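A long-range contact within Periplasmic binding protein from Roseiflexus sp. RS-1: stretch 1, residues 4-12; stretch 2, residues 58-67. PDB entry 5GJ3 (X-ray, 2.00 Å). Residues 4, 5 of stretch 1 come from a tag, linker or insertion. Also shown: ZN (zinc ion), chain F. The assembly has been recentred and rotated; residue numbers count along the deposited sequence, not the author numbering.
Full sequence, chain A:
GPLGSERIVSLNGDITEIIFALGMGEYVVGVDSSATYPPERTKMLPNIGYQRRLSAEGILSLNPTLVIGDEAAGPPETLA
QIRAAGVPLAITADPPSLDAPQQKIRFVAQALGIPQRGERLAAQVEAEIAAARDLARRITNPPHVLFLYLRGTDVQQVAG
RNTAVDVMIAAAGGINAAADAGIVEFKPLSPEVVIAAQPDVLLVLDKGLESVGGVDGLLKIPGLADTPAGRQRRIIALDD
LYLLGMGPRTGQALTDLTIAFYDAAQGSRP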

# COMPACT_ATOMS: atom_id res chain seq x y z
N GLY A 4 4.53 -11.41 31.28
CA GLY A 4 3.40 -12.03 30.59
C GLY A 4 3.84 -12.41 29.19
O GLY A 4 4.92 -12.01 28.74
N SER A 5 3.05 -13.18 28.46
CA SER A 5 3.45 -13.37 27.08
C SER A 5 2.39 -12.81 26.14
O SER A 5 1.21 -13.19 26.18
N GLU A 6 2.82 -11.84 25.35
CA GLU A 6 1.94 -11.09 24.47
C GLU A 6 1.46 -12.03 23.34
O GLU A 6 2.23 -12.80 22.79
N ARG A 7 0.16 -12.01 23.07
CA ARG A 7 -0.43 -12.69 21.92
C ARG A 7 -1.19 -11.64 21.10
O ARG A 7 -2.28 -11.21 21.45
N ILE A 8 -0.55 -11.20 20.02
CA ILE A 8 -1.04 -10.09 19.20
C ILE A 8 -1.77 -10.63 17.97
O ILE A 8 -1.25 -11.53 17.21
N VAL A 9 -2.98 -10.10 17.78
CA VAL A 9 -3.72 -10.29 16.57
C VAL A 9 -3.71 -8.93 15.86
O VAL A 9 -4.13 -7.90 16.42
N SER A 10 -3.15 -8.93 14.66
CA SER A 10 -2.99 -7.71 13.89
C SER A 10 -4.05 -7.67 12.77
O SER A 10 -4.19 -8.63 11.97
N LEU A 11 -4.81 -6.58 12.70
CA LEU A 11 -5.96 -6.52 11.79
C LEU A 11 -5.69 -6.08 10.31
O LEU A 11 -6.57 -6.22 9.46
N ASN A 12 -4.51 -5.55 10.05
CA ASN A 12 -4.23 -5.00 8.72
C ASN A 12 -2.84 -5.39 8.31
O ASN A 12 -1.93 -5.44 9.14
N GLY A 58 -12.76 -15.88 14.56
CA GLY A 58 -11.40 -16.14 14.16
C GLY A 58 -10.37 -15.37 14.99
O GLY A 58 -9.31 -15.88 15.30
N ILE A 59 -10.67 -14.12 15.32
CA ILE A 59 -9.78 -13.35 16.19
C ILE A 59 -9.87 -13.92 17.65
O ILE A 59 -8.84 -14.16 18.29
N LEU A 60 -11.08 -14.05 18.18
CA LEU A 60 -11.20 -14.36 19.65
C LEU A 60 -10.74 -15.76 20.04
O LEU A 60 -10.24 -15.97 21.16
N SER A 61 -10.85 -16.70 19.11
CA SER A 61 -10.43 -18.05 19.37
C SER A 61 -8.88 -18.18 19.44
O SER A 61 -8.38 -19.23 19.84
N LEU A 62 -8.15 -17.13 19.08
CA LEU A 62 -6.69 -17.15 19.24
C LEU A 62 -6.25 -16.67 20.64
O LEU A 62 -5.06 -16.57 20.89
N ASN A 63 -7.23 -16.33 21.49
CA ASN A 63 -7.00 -15.79 22.84
C ASN A 63 -5.98 -14.69 22.85
O ASN A 63 -4.95 -14.78 23.58
N PRO A 64 -6.26 -13.62 22.10
CA PRO A 64 -5.30 -12.51 22.09
C PRO A 64 -5.16 -11.81 23.44
O PRO A 64 -6.10 -11.78 24.24
N THR A 65 -4.02 -11.19 23.68
CA THR A 65 -3.86 -10.26 24.80
C THR A 65 -4.02 -8.84 24.21
O THR A 65 -4.30 -7.86 24.90
N LEU A 66 -3.84 -8.73 22.91
CA LEU A 66 -3.96 -7.41 22.28
C LEU A 66 -4.39 -7.54 20.81
O LEU A 66 -3.82 -8.36 20.04
N VAL A 67 -5.31 -6.66 20.42
CA VAL A 67 -5.70 -6.58 19.01
C VAL A 67 -5.46 -5.18 18.54
O VAL A 67 -5.92 -4.22 19.17

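The backbone register sets the side-chain directions. Ile8 pairs with Leu66 and Val9 with Val67 as parallel bridges, with CA-CA distances of 5.0 and 4.9 Å, and Val9 N donates to Leu66 O at 3.0 Å with a nearly straight angle of 169°. Ile8 (mt) and Leu66 (tp) therefore share one face of the sheet, Val9 and Val67 the other.

On the Val9 face the contact is apolar. Val9, with chi1 at 177° (t), packs against three neighbours: CG2 lies 3.8 Å from Pro64 CB and 3.9 Å from Leu62 CD1, and CG1 lies 4.1 Å from Ile59 CG2. Leu62 points toward stretch 1 in the mt rotamer (-58°, 170°), which brings CD1 to Val9. The type I turn from Leu60 to Asn63, closed by Asn63 N to Leu60 O at 3.0 Å, carries Leu62 at its third position. Farther along, Leu11 is also mt (-53°, 178°) and points toward stretch 2; its CG meets Val67 CG1 at 3.6 Å and its CD2 meets Ile59 CD1 at 3.8 Å. Val67, t at 176°, also places CG2 4.2 Å from Val9 CB. Ile59 is mt, with chi2 at 154°.

The CA-to-CB bond of Arg7, just before the strand, points sideways, and the side chain takes m, t, p for chi1 to chi3 (-64°, 174°, 65°), with chi4 at 71°. The later bends bring the guanidinium edge to the carbonyls of the turn. NE and NH2 both donate to Leu62 O, at 3.1 Å from NE and 3.0 Å from NH2; a weak bond joins NE to Asn63 O at 3.3 Å, with an angle of 131°. Both carbonyls lie near the guanidinium plane, as in-plane N-H donors require.

Thr65 points toward stretch 1 with chi1 at 62° (p), and its hydroxyl works in both directions. OG1 accepts from Arg7 N at 2.9 Å and donates to Glu6 OE2 at a very short 2.4 Å. Its CG2 approaches the carbonyl O of Ser5, a tag residue, at 3.6 Å.

Glu6 starts sideways, but its t, p chi1 and chi2 (-154°, 71°), with chi3 at 81°, fold the carboxylate back toward Thr65. OE1 binds the zinc ion ZN at 2.1 Å. Water 1 and water 2 also ligate ZN, their oxygens at 2.4 and 2.2 Å, and both donate to Glu6 OE2, the water 1 oxygen at 2.7 Å and the water 2 oxygen at 3.3 Å. The carboxylate thus links the metal site to the Thr65 hydroxyl.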

# COMPACT_ATOMS: atom_id res chain seq x y z
CB SER A 5 3.81 -14.83 26.81
OG SER A 5 2.67 -15.55 26.47
CB GLU A 6 2.72 -9.90 23.93
CG GLU A 6 1.84 -8.73 23.54
CD GLU A 6 1.26 -8.05 24.76
OE1 GLU A 6 1.96 -7.23 25.39
OE2 GLU A 6 0.13 -8.38 25.12
CB ARG A 7 -1.39 -13.81 22.36
CG ARG A 7 -0.70 -14.99 23.12
CD ARG A 7 -1.74 -15.98 23.65
NE ARG A 7 -2.45 -16.65 22.55
CZ ARG A 7 -1.88 -17.57 21.76
NH1 ARG A 7 -0.63 -17.94 21.96
NH2 ARG A 7 -2.55 -18.12 20.77
CB ILE A 8 0.14 -9.20 18.75
CG1 ILE A 8 1.03 -8.80 19.96
CG2 ILE A 8 -0.36 -7.92 18.02
CD1 ILE A 8 2.25 -7.99 19.53
CB VAL A 9 -5.16 -10.79 16.77
CG1 VAL A 9 -5.85 -10.87 15.38
CG2 VAL A 9 -5.17 -12.19 17.41
CB SER A 10 -1.58 -7.67 13.33
OG SER A 10 -1.51 -6.58 12.41
CB LEU A 11 -7.09 -5.63 12.40
CG LEU A 11 -7.50 -6.03 13.84
CD1 LEU A 11 -8.56 -5.04 14.28
CD2 LEU A 11 -8.07 -7.45 13.84
CB ASN A 12 -4.35 -3.46 8.67
CG ASN A 12 -5.64 -2.98 9.23
OD1 ASN A 12 -5.77 -2.76 10.43
ND2 ASN A 12 -6.63 -2.92 8.39
CB ILE A 59 -10.18 -11.83 16.22
CG1 ILE A 59 -9.94 -11.16 14.86
CG2 ILE A 59 -9.42 -11.06 17.30
CD1 ILE A 59 -10.86 -9.94 14.63
CB LEU A 60 -12.59 -14.04 20.19
CG LEU A 60 -12.97 -12.56 20.05
CD1 LEU A 60 -14.47 -12.43 20.24
CD2 LEU A 60 -12.21 -11.64 21.03
CB SER A 61 -11.05 -19.02 18.38
OG SER A 61 -10.37 -18.96 17.15
CB LEU A 62 -5.99 -16.31 18.17
CG LEU A 62 -6.28 -16.73 16.72
CD1 LEU A 62 -5.74 -15.68 15.76
CD2 LEU A 62 -5.71 -18.12 16.44
CB ASN A 63 -6.58 -16.88 23.85
CG ASN A 63 -7.55 -18.03 23.85
OD1 ASN A 63 -7.16 -19.16 23.62
ND2 ASN A 63 -8.82 -17.74 24.03
CB PRO A 64 -5.90 -11.50 21.05
CG PRO A 64 -7.30 -11.93 20.83
CD PRO A 64 -7.51 -13.32 21.37
CB THR A 65 -2.44 -10.35 25.43
OG1 THR A 65 -1.46 -9.98 24.44
CG2 THR A 65 -2.14 -11.77 25.95
CB LEU A 66 -2.62 -6.66 22.32
CG LEU A 66 -2.43 -5.35 21.55
CD1 LEU A 66 -3.26 -4.19 22.17
CD2 LEU A 66 -0.93 -5.02 21.54
CB VAL A 67 -7.21 -6.94 18.83
CG1 VAL A 67 -7.68 -6.76 17.39
CG2 VAL A 67 -7.48 -8.39 19.33
ZN ZN F . 1.01 -5.76 26.60
O HOH W 1 0.08 -7.66 27.73
O HOH W 2 -0.96 -5.36 25.65